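Local coordinates for protein alpha-2,3-sialyltransferase (Campylobacter jejuni, PDB 2P2V) that probably transfers sialic acid from CMP-sialic acid in alpha-2,3 linkage to a galactose-bearing acceptor, this chain holding the catalytic domain of a longer, membrane-associated protein, at residues A[167-172]-A[226-231]; A[21-26]-A[38-43]; A[30-35]-A[56-61]. One frame throughout, in Å; residues are numbered along the deposited sequence.

Contact 1: A[167-172]-A[226-231]. With CSF (cytidine-5'-monophosphate-3-fluoro-N-acetyl-neuraminic acid), chain O.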
loop_
_atom_site.group_PDB
_atom_site.type_symbol
_atom_site.label_atom_id
_atom_site.label_comp_id
_atom_site.label_asym_id
_atom_site.label_seq_id
_atom_site.Cartn_x
_atom_site.Cartn_y
_atom_site.Cartn_z
ATOM N N TYR A 167 14.061 35.391 -5.665
ATOM C CA TYR A 167 13.659 36.773 -5.760
ATOM C C TYR A 167 12.184 36.840 -5.673
ATOM O O TYR A 167 11.493 36.233 -6.514
ATOM C CB TYR A 167 14.043 37.343 -7.102
ATOM C CG TYR A 167 15.528 37.263 -7.323
ATOM C CD1 TYR A 167 16.349 38.381 -7.096
ATOM C CD2 TYR A 167 16.106 36.083 -7.716
ATOM C CE1 TYR A 167 17.738 38.283 -7.279
ATOM C CE2 TYR A 167 17.495 35.974 -7.931
ATOM C CZ TYR A 167 18.286 37.098 -7.712
ATOM O OH TYR A 167 19.662 36.976 -7.908
ATOM N N LEU A 168 11.701 37.581 -4.692
ATOM C CA LEU A 168 10.272 37.614 -4.429
ATOM C C LEU A 168 9.575 38.830 -4.914
ATOM O O LEU A 168 10.102 39.941 -4.819
ATOM C CB LEU A 168 10.023 37.519 -2.931
ATOM C CG LEU A 168 10.588 36.284 -2.249
ATOM C CD1 LEU A 168 10.509 36.538 -0.739
ATOM C CD2 LEU A 168 9.853 35.002 -2.646
ATOM N N CYS A 169 8.341 38.648 -5.377
ATOM C CA CYS A 169 7.530 39.759 -5.765
ATOM C C CYS A 169 6.073 39.374 -5.606
ATOM O O CYS A 169 5.751 38.180 -5.471
ATOM C CB CYS A 169 7.812 40.220 -7.205
ATOM S SG CYS A 169 7.534 38.973 -8.494
ATOM N N GLY A 170 5.211 40.369 -5.652
ATOM C CA GLY A 170 3.771 40.138 -5.466
ATOM C C GLY A 170 3.434 39.600 -4.084
ATOM O O GLY A 170 2.310 39.118 -3.837
ATOM N N ILE A 171 4.385 39.692 -3.161
ATOM C CA ILE A 171 4.129 39.348 -1.760
ATOM C C ILE A 171 3.953 40.619 -0.875
ATOM O O ILE A 171 4.893 41.369 -0.651
ATOM C CB ILE A 171 5.180 38.316 -1.246
ATOM C CG1 ILE A 171 4.904 36.957 -1.926
ATOM C CG2 ILE A 171 5.086 38.163 0.271
ATOM C CD1 ILE A 171 5.990 35.892 -1.777
ATOM N N ASP A 172 2.728 40.876 -0.425
ATOM C CA ASP A 172 2.370 42.157 0.214
ATOM C C ASP A 172 1.567 41.985 1.508
ATOM O O ASP A 172 0.997 42.957 2.050
ATOM C CB ASP A 172 1.583 43.016 -0.782
ATOM C CG ASP A 172 2.423 43.412 -1.980
ATOM O OD1 ASP A 172 3.384 44.202 -1.800
ATOM O OD2 ASP A 172 2.138 42.923 -3.091
ATOM N N TYR A 226 15.886 37.654 -1.839
ATOM C CA TYR A 226 15.760 39.068 -2.145
ATOM C C TYR A 226 14.360 39.508 -2.488
ATOM O O TYR A 226 13.537 38.689 -2.917
ATOM C CB TYR A 226 16.643 39.359 -3.340
ATOM C CG TYR A 226 18.094 39.095 -3.024
ATOM C CD1 TYR A 226 18.834 40.014 -2.249
ATOM C CD2 TYR A 226 18.713 37.942 -3.448
ATOM C CE1 TYR A 226 20.166 39.775 -1.930
ATOM C CE2 TYR A 226 20.042 37.690 -3.148
ATOM C CZ TYR A 226 20.762 38.617 -2.390
ATOM O OH TYR A 226 22.085 38.344 -2.088
ATOM N N ALA A 227 14.110 40.804 -2.327
ATOM C CA ALA A 227 12.917 41.462 -2.857
ATOM C C ALA A 227 13.183 42.086 -4.231
ATOM O O ALA A 227 14.342 42.367 -4.581
ATOM C CB ALA A 227 12.412 42.519 -1.879
ATOM N N LEU A 228 12.106 42.329 -4.999
ATOM C CA LEU A 228 12.205 42.973 -6.316
ATOM C C LEU A 228 11.373 44.272 -6.401
ATOM O O LEU A 228 11.531 45.049 -7.343
ATOM C CB LEU A 228 11.739 41.997 -7.423
ATOM C CG LEU A 228 12.498 40.716 -7.735
ATOM C CD1 LEU A 228 11.682 39.883 -8.743
ATOM C CD2 LEU A 228 13.886 40.989 -8.312
ATOM N N CYS A 229 10.467 44.484 -5.448
ATOM C CA CYS A 229 9.511 45.584 -5.505
ATOM C C CYS A 229 9.883 46.672 -4.485
ATOM O O CYS A 229 9.791 46.462 -3.283
ATOM C CB CYS A 229 8.090 45.067 -5.292
ATOM S SG CYS A 229 7.767 43.624 -6.413
ATOM N N ASP A 230 10.365 47.811 -4.994
ATOM C CA ASP A 230 10.883 48.904 -4.146
ATOM C C ASP A 230 9.928 49.440 -3.103
ATOM O O ASP A 230 10.328 49.745 -1.972
ATOM C CB ASP A 230 11.349 50.068 -5.035
ATOM C CG ASP A 230 12.531 49.693 -5.904
ATOM O OD1 ASP A 230 12.659 48.516 -6.284
ATOM O OD2 ASP A 230 13.353 50.581 -6.218
ATOM N N ASP A 231 8.668 49.568 -3.495
ATOM C CA ASP A 231 7.658 50.213 -2.648
ATOM C C ASP A 231 6.783 49.243 -1.843
ATOM O O ASP A 231 5.717 49.636 -1.338
ATOM C CB ASP A 231 6.780 51.141 -3.507
ATOM C CG ASP A 231 7.572 52.300 -4.110
ATOM O OD1 ASP A 231 8.339 52.948 -3.347
ATOM O OD2 ASP A 231 7.434 52.548 -5.340
HETATM C C5A CSF O . -6.686 32.489 -0.079
HETATM C C4A CSF O . -5.601 33.324 0.591
HETATM C C2A CSF O . -3.815 32.209 -0.871
HETATM O O6A CSF O . -4.923 31.556 -1.528
HETATM C C6A CSF O . -6.231 32.186 -1.518
HETATM C C3A CSF O . -4.236 32.622 0.539
HETATM O O4A CSF O . -5.933 33.496 1.962
HETATM N N5A CSF O . -7.905 33.325 -0.101
HETATM C C7A CSF O . -7.186 31.240 -2.235
HETATM C C8A CSF O . -6.688 30.932 -3.643
HETATM C C9A CSF O . -7.581 29.895 -4.355
HETATM O O9A CSF O . -7.175 29.691 -5.728
HETATM O O8A CSF O . -6.581 32.189 -4.383
HETATM O O7A CSF O . -7.345 30.053 -1.436
HETATM C C1A CSF O . -2.677 31.217 -0.676
HETATM O OBA CSF O . -1.752 31.569 0.108
HETATM O OAA CSF O . -2.714 30.122 -1.300
HETATM O O1A CSF O . -3.212 33.315 -1.583
HETATM O O2A CSF O . -4.501 35.353 -2.137
HETATM N N1 CSF O . -0.165 37.785 -1.631
HETATM C C2 CSF O . 0.258 38.735 -0.652
HETATM N N3 CSF O . -0.449 39.886 -0.450
HETATM C C4 CSF O . -1.545 40.140 -1.200
HETATM C C5 CSF O . -1.974 39.223 -2.169
HETATM C C6 CSF O . -1.261 38.044 -2.372
HETATM C "C3'" CSF O . -0.269 34.411 -1.373
HETATM C "C2'" CSF O . 0.538 35.522 -0.730
HETATM C "C1'" CSF O . 0.624 36.554 -1.855
HETATM O "O4'" CSF O . 0.251 35.924 -3.101
HETATM C "C4'" CSF O . -0.051 34.547 -2.875
HETATM P PA CSF O . -3.768 34.221 -2.815
HETATM O "O5'" CSF O . -2.409 34.871 -3.431
HETATM C "C5'" CSF O . -1.245 34.098 -3.715
HETATM O "O3'" CSF O . 0.213 33.136 -0.961
HETATM O "O2'" CSF O . 1.863 35.038 -0.379
HETATM N N4 CSF O . -2.262 41.292 -1.022
HETATM O O2 CSF O . 1.273 38.479 0.053
HETATM O O3A CSF O . -4.372 33.424 -3.935
HETATM C C10 CSF O . -9.089 32.697 0.011
HETATM O O10 CSF O . -9.205 31.466 0.110
HETATM C C11 CSF O . -10.301 33.602 -0.011
HETATM F F3A CSF O . -4.269 31.475 1.300
HETATM O O HOH W 1 9.406 42.341 -3.719
#

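Contact 2: A[21-26]-A[38-43]. With CSF (cytidine-5'-monophosphate-3-fluoro-N-acetyl-neuraminic acid), chain O; EDO (1,2-ethanediol), chain E.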
loop_
_atom_site.group_PDB
_atom_site.type_symbol
_atom_site.label_atom_id
_atom_site.label_comp_id
_atom_site.label_asym_id
_atom_site.label_seq_id
_atom_site.Cartn_x
_atom_site.Cartn_y
_atom_site.Cartn_z
ATOM N N ASN A 21 18.590 30.157 -9.913
ATOM C CA ASN A 21 17.856 31.359 -9.597
ATOM C C ASN A 21 16.370 31.153 -9.843
ATOM O O ASN A 21 15.989 30.682 -10.896
ATOM C CB ASN A 21 18.247 32.539 -10.510
ATOM C CG ASN A 21 19.698 33.019 -10.283
ATOM O OD1 ASN A 21 20.207 32.991 -9.156
ATOM N ND2 ASN A 21 20.345 33.474 -11.370
ATOM N N ILE A 22 15.569 31.616 -8.915
ATOM C CA ILE A 22 14.124 31.421 -9.091
ATOM C C ILE A 22 13.428 32.713 -8.725
ATOM O O ILE A 22 13.770 33.342 -7.731
ATOM C CB ILE A 22 13.656 30.158 -8.266
ATOM C CG1 ILE A 22 12.151 29.847 -8.526
ATOM C CG2 ILE A 22 13.881 30.324 -6.776
ATOM C CD1 ILE A 22 11.870 29.384 -9.924
ATOM N N ILE A 23 12.452 33.127 -9.536
ATOM C CA ILE A 23 11.600 34.239 -9.207
ATOM C C ILE A 23 10.297 33.582 -8.793
ATOM O O ILE A 23 9.805 32.705 -9.519
ATOM C CB ILE A 23 11.318 35.136 -10.435
ATOM C CG1 ILE A 23 12.620 35.470 -11.199
ATOM C CG2 ILE A 23 10.505 36.362 -10.044
ATOM C CD1 ILE A 23 13.765 35.981 -10.303
ATOM N N ILE A 24 9.778 34.032 -7.655
ATOM C CA ILE A 24 8.607 33.500 -7.020
ATOM C C ILE A 24 7.645 34.653 -6.841
ATOM O O ILE A 24 7.932 35.616 -6.113
ATOM C CB ILE A 24 8.960 32.803 -5.685
ATOM C CG1 ILE A 24 9.886 31.593 -5.949
ATOM C CG2 ILE A 24 7.654 32.422 -4.946
ATOM C CD1 ILE A 24 10.333 30.826 -4.708
ATOM N N ALA A 25 6.507 34.583 -7.535
ATOM C CA ALA A 25 5.553 35.674 -7.511
ATOM C C ALA A 25 4.246 35.335 -6.841
ATOM O O ALA A 25 3.578 34.340 -7.199
ATOM C CB ALA A 25 5.327 36.191 -8.889
ATOM N N GLY A 26 3.893 36.145 -5.849
ATOM C CA GLY A 26 2.531 36.165 -5.311
ATOM C C GLY A 26 1.681 36.981 -6.265
ATOM O O GLY A 26 2.131 37.422 -7.335
ATOM N N ARG A 38 16.503 44.898 -11.356
ATOM C CA ARG A 38 16.983 44.028 -10.285
ATOM C C ARG A 38 16.878 42.505 -10.558
ATOM O O ARG A 38 17.419 41.704 -9.789
ATOM C CB ARG A 38 16.161 44.312 -9.019
ATOM C CG ARG A 38 16.109 45.793 -8.568
ATOM C CD ARG A 38 15.516 45.930 -7.175
ATOM N NE ARG A 38 15.221 47.325 -6.812
ATOM C CZ ARG A 38 16.163 48.198 -6.436
ATOM N NH1 ARG A 38 15.832 49.452 -6.129
ATOM N NH2 ARG A 38 17.437 47.807 -6.372
ATOM N N LEU A 39 16.177 42.093 -11.618
ATOM C CA LEU A 39 16.132 40.662 -11.980
ATOM C C LEU A 39 17.528 40.190 -12.359
ATOM O O LEU A 39 18.284 40.967 -12.982
ATOM C CB LEU A 39 15.157 40.411 -13.135
ATOM C CG LEU A 39 13.652 40.539 -12.827
ATOM C CD1 LEU A 39 12.793 40.514 -14.105
ATOM C CD2 LEU A 39 13.231 39.416 -11.906
ATOM N N PRO A 40 17.894 38.942 -12.002
ATOM C CA PRO A 40 19.152 38.408 -12.498
ATOM C C PRO A 40 19.065 38.115 -13.986
ATOM O O PRO A 40 17.969 38.112 -14.544
ATOM C CB PRO A 40 19.300 37.103 -11.719
ATOM C CG PRO A 40 17.879 36.673 -11.515
ATOM C CD PRO A 40 17.192 37.951 -11.154
ATOM N N ARG A 41 20.209 37.842 -14.607
ATOM C CA ARG A 41 20.270 37.494 -16.035
ATOM C C ARG A 41 19.481 36.237 -16.394
ATOM O O ARG A 41 18.857 36.166 -17.452
ATOM C CB ARG A 41 21.730 37.237 -16.448
ATOM C CG ARG A 41 22.455 38.457 -17.037
ATOM C CD ARG A 41 22.241 38.609 -18.590
ATOM N NE ARG A 41 21.987 37.347 -19.328
ATOM C CZ ARG A 41 22.808 36.282 -19.415
ATOM N NH1 ARG A 41 23.983 36.243 -18.787
ATOM N NH2 ARG A 41 22.436 35.217 -20.122
ATOM N N GLU A 42 19.571 35.233 -15.528
ATOM C CA GLU A 42 18.936 33.953 -15.794
ATOM C C GLU A 42 18.081 33.573 -14.620
ATOM O O GLU A 42 18.424 33.849 -13.475
ATOM C CB GLU A 42 19.979 32.880 -16.041
ATOM C CG GLU A 42 20.809 33.183 -17.262
ATOM C CD GLU A 42 21.182 31.944 -17.991
ATOM O OE1 GLU A 42 22.220 31.331 -17.626
ATOM O OE2 GLU A 42 20.421 31.572 -18.918
ATOM N N TYR A 43 16.941 32.951 -14.911
ATOM C CA TYR A 43 16.030 32.568 -13.853
ATOM C C TYR A 43 14.865 31.736 -14.434
ATOM O O TYR A 43 14.559 31.820 -15.622
ATOM C CB TYR A 43 15.441 33.800 -13.128
ATOM C CG TYR A 43 14.779 34.800 -14.055
ATOM C CD1 TYR A 43 13.443 34.613 -14.494
ATOM C CD2 TYR A 43 15.474 35.951 -14.498
ATOM C CE1 TYR A 43 12.843 35.526 -15.335
ATOM C CE2 TYR A 43 14.893 36.857 -15.348
ATOM C CZ TYR A 43 13.576 36.653 -15.757
ATOM O OH TYR A 43 12.987 37.536 -16.597
HETATM C C5A CSF O . -6.686 32.489 -0.079
HETATM C C4A CSF O . -5.601 33.324 0.591
HETATM C C2A CSF O . -3.815 32.209 -0.871
HETATM O O6A CSF O . -4.923 31.556 -1.528
HETATM C C6A CSF O . -6.231 32.186 -1.518
HETATM C C3A CSF O . -4.236 32.622 0.539
HETATM O O4A CSF O . -5.933 33.496 1.962
HETATM N N5A CSF O . -7.905 33.325 -0.101
HETATM C C7A CSF O . -7.186 31.240 -2.235
HETATM C C8A CSF O . -6.688 30.932 -3.643
HETATM C C9A CSF O . -7.581 29.895 -4.355
HETATM O O9A CSF O . -7.175 29.691 -5.728
HETATM O O8A CSF O . -6.581 32.189 -4.383
HETATM O O7A CSF O . -7.345 30.053 -1.436
HETATM C C1A CSF O . -2.677 31.217 -0.676
HETATM O OBA CSF O . -1.752 31.569 0.108
HETATM O OAA CSF O . -2.714 30.122 -1.300
HETATM O O1A CSF O . -3.212 33.315 -1.583
HETATM O O2A CSF O . -4.501 35.353 -2.137
HETATM N N1 CSF O . -0.165 37.785 -1.631
HETATM C C2 CSF O . 0.258 38.735 -0.652
HETATM N N3 CSF O . -0.449 39.886 -0.450
HETATM C C4 CSF O . -1.545 40.140 -1.200
HETATM C C5 CSF O . -1.974 39.223 -2.169
HETATM C C6 CSF O . -1.261 38.044 -2.372
HETATM C "C3'" CSF O . -0.269 34.411 -1.373
HETATM C "C2'" CSF O . 0.538 35.522 -0.730
HETATM C "C1'" CSF O . 0.624 36.554 -1.855
HETATM O "O4'" CSF O . 0.251 35.924 -3.101
HETATM C "C4'" CSF O . -0.051 34.547 -2.875
HETATM P PA CSF O . -3.768 34.221 -2.815
HETATM O "O5'" CSF O . -2.409 34.871 -3.431
HETATM C "C5'" CSF O . -1.245 34.098 -3.715
HETATM O "O3'" CSF O . 0.213 33.136 -0.961
HETATM O "O2'" CSF O . 1.863 35.038 -0.379
HETATM N N4 CSF O . -2.262 41.292 -1.022
HETATM O O2 CSF O . 1.273 38.479 0.053
HETATM O O3A CSF O . -4.372 33.424 -3.935
HETATM C C10 CSF O . -9.089 32.697 0.011
HETATM O O10 CSF O . -9.205 31.466 0.110
HETATM C C11 CSF O . -10.301 33.602 -0.011
HETATM F F3A CSF O . -4.269 31.475 1.300
HETATM C C1 EDO E . 16.163 33.801 -17.771
HETATM O O1 EDO E . 16.471 32.431 -18.025
HETATM C C2 EDO E . 15.019 34.272 -18.627
HETATM O O2 EDO E . 15.446 35.532 -19.170
#

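Contact 3: A[30-35]-A[56-61]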
loop_
_atom_site.group_PDB
_atom_site.type_symbol
_atom_site.label_atom_id
_atom_site.label_comp_id
_atom_site.label_asym_id
_atom_site.label_seq_id
_atom_site.Cartn_x
_atom_site.Cartn_y
_atom_site.Cartn_z
ATOM N N SER A 30 1.992 44.526 -5.678
ATOM C CA SER A 30 3.356 44.809 -6.069
ATOM C C SER A 30 3.817 44.013 -7.273
ATOM O O SER A 30 4.918 44.225 -7.799
ATOM C CB SER A 30 4.298 44.558 -4.901
ATOM O OG SER A 30 4.400 43.175 -4.627
ATOM N N LEU A 31 2.996 43.079 -7.737
ATOM C CA LEU A 31 3.316 42.400 -9.001
ATOM C C LEU A 31 3.389 43.434 -10.139
ATOM O O LEU A 31 4.134 43.267 -11.101
ATOM C CB LEU A 31 2.252 41.337 -9.306
ATOM C CG LEU A 31 2.280 40.546 -10.605
ATOM C CD1 LEU A 31 3.453 39.507 -10.587
ATOM C CD2 LEU A 31 0.894 39.923 -10.833
ATOM N N LYS A 32 2.597 44.493 -10.013
ATOM C CA LYS A 32 2.551 45.589 -10.985
ATOM C C LYS A 32 3.762 46.544 -10.864
ATOM O O LYS A 32 4.030 47.347 -11.778
ATOM C CB LYS A 32 1.246 46.386 -10.781
ATOM C CG LYS A 32 -0.050 45.710 -11.291
ATOM C CD LYS A 32 -1.223 46.724 -11.396
ATOM C CE LYS A 32 -2.500 46.068 -11.966
ATOM N NZ LYS A 32 -3.335 46.958 -12.869
ATOM N N ASN A 33 4.495 46.450 -9.754
ATOM C CA ASN A 33 5.579 47.382 -9.438
ATOM C C ASN A 33 6.925 46.679 -9.242
ATOM O O ASN A 33 7.691 47.043 -8.339
ATOM C CB ASN A 33 5.243 48.188 -8.171
ATOM C CG ASN A 33 3.856 48.850 -8.220
ATOM O OD1 ASN A 33 3.456 49.446 -9.231
ATOM N ND2 ASN A 33 3.128 48.768 -7.101
ATOM N N ILE A 34 7.218 45.678 -10.076
ATOM C CA ILE A 34 8.520 45.015 -10.081
ATOM C C ILE A 34 9.569 45.969 -10.652
ATOM O O ILE A 34 9.298 46.663 -11.632
ATOM C CB ILE A 34 8.506 43.752 -10.969
ATOM C CG1 ILE A 34 7.622 42.650 -10.340
ATOM C CG2 ILE A 34 9.876 43.177 -11.143
ATOM C CD1 ILE A 34 7.115 41.617 -11.396
ATOM N N ASN A 35 10.756 45.995 -10.039
ATOM C CA ASN A 35 11.856 46.774 -10.594
ATOM C C ASN A 35 12.647 45.852 -11.482
ATOM O O ASN A 35 13.485 45.096 -11.007
ATOM C CB ASN A 35 12.750 47.331 -9.479
ATOM C CG ASN A 35 13.817 48.285 -10.017
ATOM O OD1 ASN A 35 14.304 48.113 -11.134
ATOM N ND2 ASN A 35 14.198 49.266 -9.213
ATOM N N LYS A 56 -1.170 42.068 -17.876
ATOM C CA LYS A 56 0.020 42.081 -18.711
ATOM C C LYS A 56 0.898 40.935 -18.267
ATOM O O LYS A 56 0.758 40.427 -17.161
ATOM C CB LYS A 56 0.811 43.409 -18.554
ATOM C CG LYS A 56 -0.047 44.673 -18.734
ATOM C CD LYS A 56 0.756 45.945 -18.558
ATOM C CE LYS A 56 -0.151 47.134 -18.866
ATOM N NZ LYS A 56 0.570 48.391 -18.556
ATOM N N TYR A 57 1.832 40.555 -19.113
ATOM C CA TYR A 57 2.751 39.510 -18.750
ATOM C C TYR A 57 3.844 40.047 -17.840
ATOM O O TYR A 57 4.998 40.147 -18.276
ATOM C CB TYR A 57 3.361 38.878 -19.986
ATOM C CG TYR A 57 2.384 38.013 -20.762
ATOM C CD1 TYR A 57 1.943 36.770 -20.241
ATOM C CD2 TYR A 57 1.892 38.425 -22.006
ATOM C CE1 TYR A 57 1.061 35.971 -20.945
ATOM C CE2 TYR A 57 0.987 37.634 -22.718
ATOM C CZ TYR A 57 0.588 36.407 -22.178
ATOM O OH TYR A 57 -0.271 35.620 -22.874
ATOM N N TYR A 58 3.499 40.317 -16.577
ATOM C CA TYR A 58 4.485 40.917 -15.627
ATOM C C TYR A 58 5.772 40.134 -15.417
ATOM O O TYR A 58 6.802 40.717 -15.045
ATOM C CB TYR A 58 3.853 41.322 -14.310
ATOM C CG TYR A 58 2.757 42.355 -14.488
ATOM C CD1 TYR A 58 3.071 43.715 -14.766
ATOM C CD2 TYR A 58 1.407 41.998 -14.395
ATOM C CE1 TYR A 58 2.045 44.681 -14.948
ATOM C CE2 TYR A 58 0.384 42.958 -14.562
ATOM C CZ TYR A 58 0.718 44.296 -14.837
ATOM O OH TYR A 58 -0.294 45.219 -15.005
ATOM N N LEU A 59 5.739 38.816 -15.641
ATOM C CA LEU A 59 6.956 38.013 -15.560
ATOM C C LEU A 59 7.176 37.147 -16.807
ATOM O O LEU A 59 7.893 36.155 -16.771
ATOM C CB LEU A 59 6.942 37.177 -14.278
ATOM C CG LEU A 59 7.374 37.937 -13.029
ATOM C CD1 LEU A 59 7.247 37.026 -11.825
ATOM C CD2 LEU A 59 8.846 38.400 -13.182
ATOM N N GLY A 60 6.577 37.549 -17.927
ATOM C CA GLY A 60 6.770 36.854 -19.187
ATOM C C GLY A 60 5.796 35.681 -19.300
ATOM O O GLY A 60 4.892 35.523 -18.467
ATOM N N LYS A 61 5.994 34.876 -20.340
ATOM C CA LYS A 61 5.032 33.840 -20.726
ATOM C C LYS A 61 5.461 32.452 -20.275
ATOM O O LYS A 61 4.640 31.516 -20.291
ATOM C CB LYS A 61 4.859 33.839 -22.252
ATOM C CG LYS A 61 4.166 35.076 -22.850
ATOM C CD LYS A 61 3.962 34.888 -24.369
ATOM C CE LYS A 61 2.839 33.856 -24.659
ATOM N NZ LYS A 61 2.683 33.379 -26.092
#

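Contact 1: A[167-172]-A[226-231]
Y167 and Y226 sit side by side on adjacent parallel strands, the last two of the seven-stranded parallel sheet at the core of this Rossmann-like sialyltransferase domain, with 224-227 as its edge strand within the chain. Their side chains point the same way, but the rings have slid apart and barely overlap: the planes are 27° apart and the centroids 5.7 Å. Contact is made by Y167 CD1, 3.9 Å from Y226 CB, and by Y167 CE1, which meets Y226 CD2. L228, just past the strand, crosses Y167 at about a right angle, its CG 3.8 Å from Y167 CB. A branched leucine suits this place: both methyls touch Y167 CB, CD2 also meets Y167 CD1, and CD1 additionally reaches C169 CB. Further along, C169 CB meets C229 SG at 3.5 Å, a sulfur-to-carbon contact for which the small cysteines are well sized.

The backbone sets this register. L168 N donates to Y226 O at 2.8 Å in a nearly straight bond (165°), whereas the return bond from L228 N to L168 O is weak, bent to 129°. A water takes over where the strands part, donating to L168 O and accepting from C229 N. On the other side of 167-169, strand 21-25 continues the sheet through backbone bonds with Y167 and C169, and I23 packs on both Y167 and L228.

Beyond C169 the chain turns at G170, whose positive phi favours glycine, and enters the sugar-nucleotide pocket at the C-terminal ends of the strands. There S30 OG bonds the carboxylate of D172, I171 CG2 lies near the cytosine carbonyl oxygen, and D172 N donates a hydrogen bond to that same oxygen, CSF O2, at 2.8 Å.

Contact 2: A[21-26]-A[38-43]
I23 and Y43 meet through their first torsions. In I23, CG1 stands anti to the carbonyl carbon (chi1 -48°), which turns this branch to the ring of Y43; in Y43, CG lies between the backbone N and the carbonyl carbon (chi1 54°), a less common setting, and the ring beyond it crosses I23 obliquely. I23 CG1 approaches Y43 CD1 to 3.5 Å. The end of the same branch, I23 CD1, touches L39 CD2 at 3.8 Å, P40 CD at 4.0 Å and Y43 CB at 3.9 Å. The rigid proline ring offers this methyl a compact apolar surface.

N21, nearer the outside, supplies the polar part. Its ND2 gives E42 O a hydrogen bond of 2.9 Å, with the acceptor only 12° out of the amide plane, and the same nitrogen passes P40 CB. An asparagine fits because its amide supplies an N-H to a carbonyl of the irregular loop. Beside it, Y43 CA makes a CA-H...O contact with N21 O, 3.5 Å long. An ethanediol molecule, probably from the crystallisation liquor, lies with C1 over the centre of one face of the Y43 ring and donates to Y43 O.

At the far end of the strand, G26 CA lies 3.2 Å from CSF O4', where a CB would clash with that oxygen, hence glycine. D44 takes up backbone bonds with N21 and I23, while R38 forms a salt bridge with D230. The arrangement is a crossover loop joining the adjacent parallel strands 21-25 and 44-48 of a Rossmann-like sheet.

Contact 3: A[30-35]-A[56-61]
Y58 faces L31 from its first side-chain atom: CB lies 3.8 Å from L31 O and 4.1 Å from L31 CG. The ring carries on past the same residue, CG and CD1 near L31 O, CD2 near both L31 CG and L31 CD2. Farther out, the ring lies between K32 CA on one face, nearest CE1, and K56 CB on the other, both offset toward the rim. At the tip, CZ and OH run into the aliphatic part of K32, with K32 CG 3.8 Å from Y58 OH. The hydroxyl itself hydrogen-bonds D55, which suits a tyrosine whose body is buried and whose end needs a polar partner.

On the backbone side of Y58, I34 CD1 approaches Y58 O and packs on L59 CG at 4.0 Å, I34 and L59 crossing at about a right angle. No hydrogen bond joins 30-35 to 56-61. The type I turn from Y57 to G60 presents Y58 and L59 at its central positions. With the L31 side chain about 8 Å from the bound CMP-sialic acid analogue, this is packing behind the site: two connecting loops of the Rossmann-like domain lie against each other and, through L59 on I23, A25 and C169, against its parallel sheet.

How the contacts relate
Contacts 1 and 2 include neighbouring strands of one parallel sheet, 165-169 and 21-25, where C169 O and G26 N probably hydrogen-bond; contact 3 joins two loops and packs on that sheet through L59, which meets A25. Contact 1 is buried and joined by main-chain bonds; contact 3 is also largely buried, yet apolar; contact 2 is partly exposed, mixing an isoleucine-centred cluster with a hydrogen bond from the N21 side-chain amide to a main-chain carbonyl. The D230-R38 salt bridge links contacts 1 and 2, whereas a probable D172-S30 hydrogen bond links contacts 1 and 3 at the pocket. Contacts 1 and 2 reach the bound donor analogue directly.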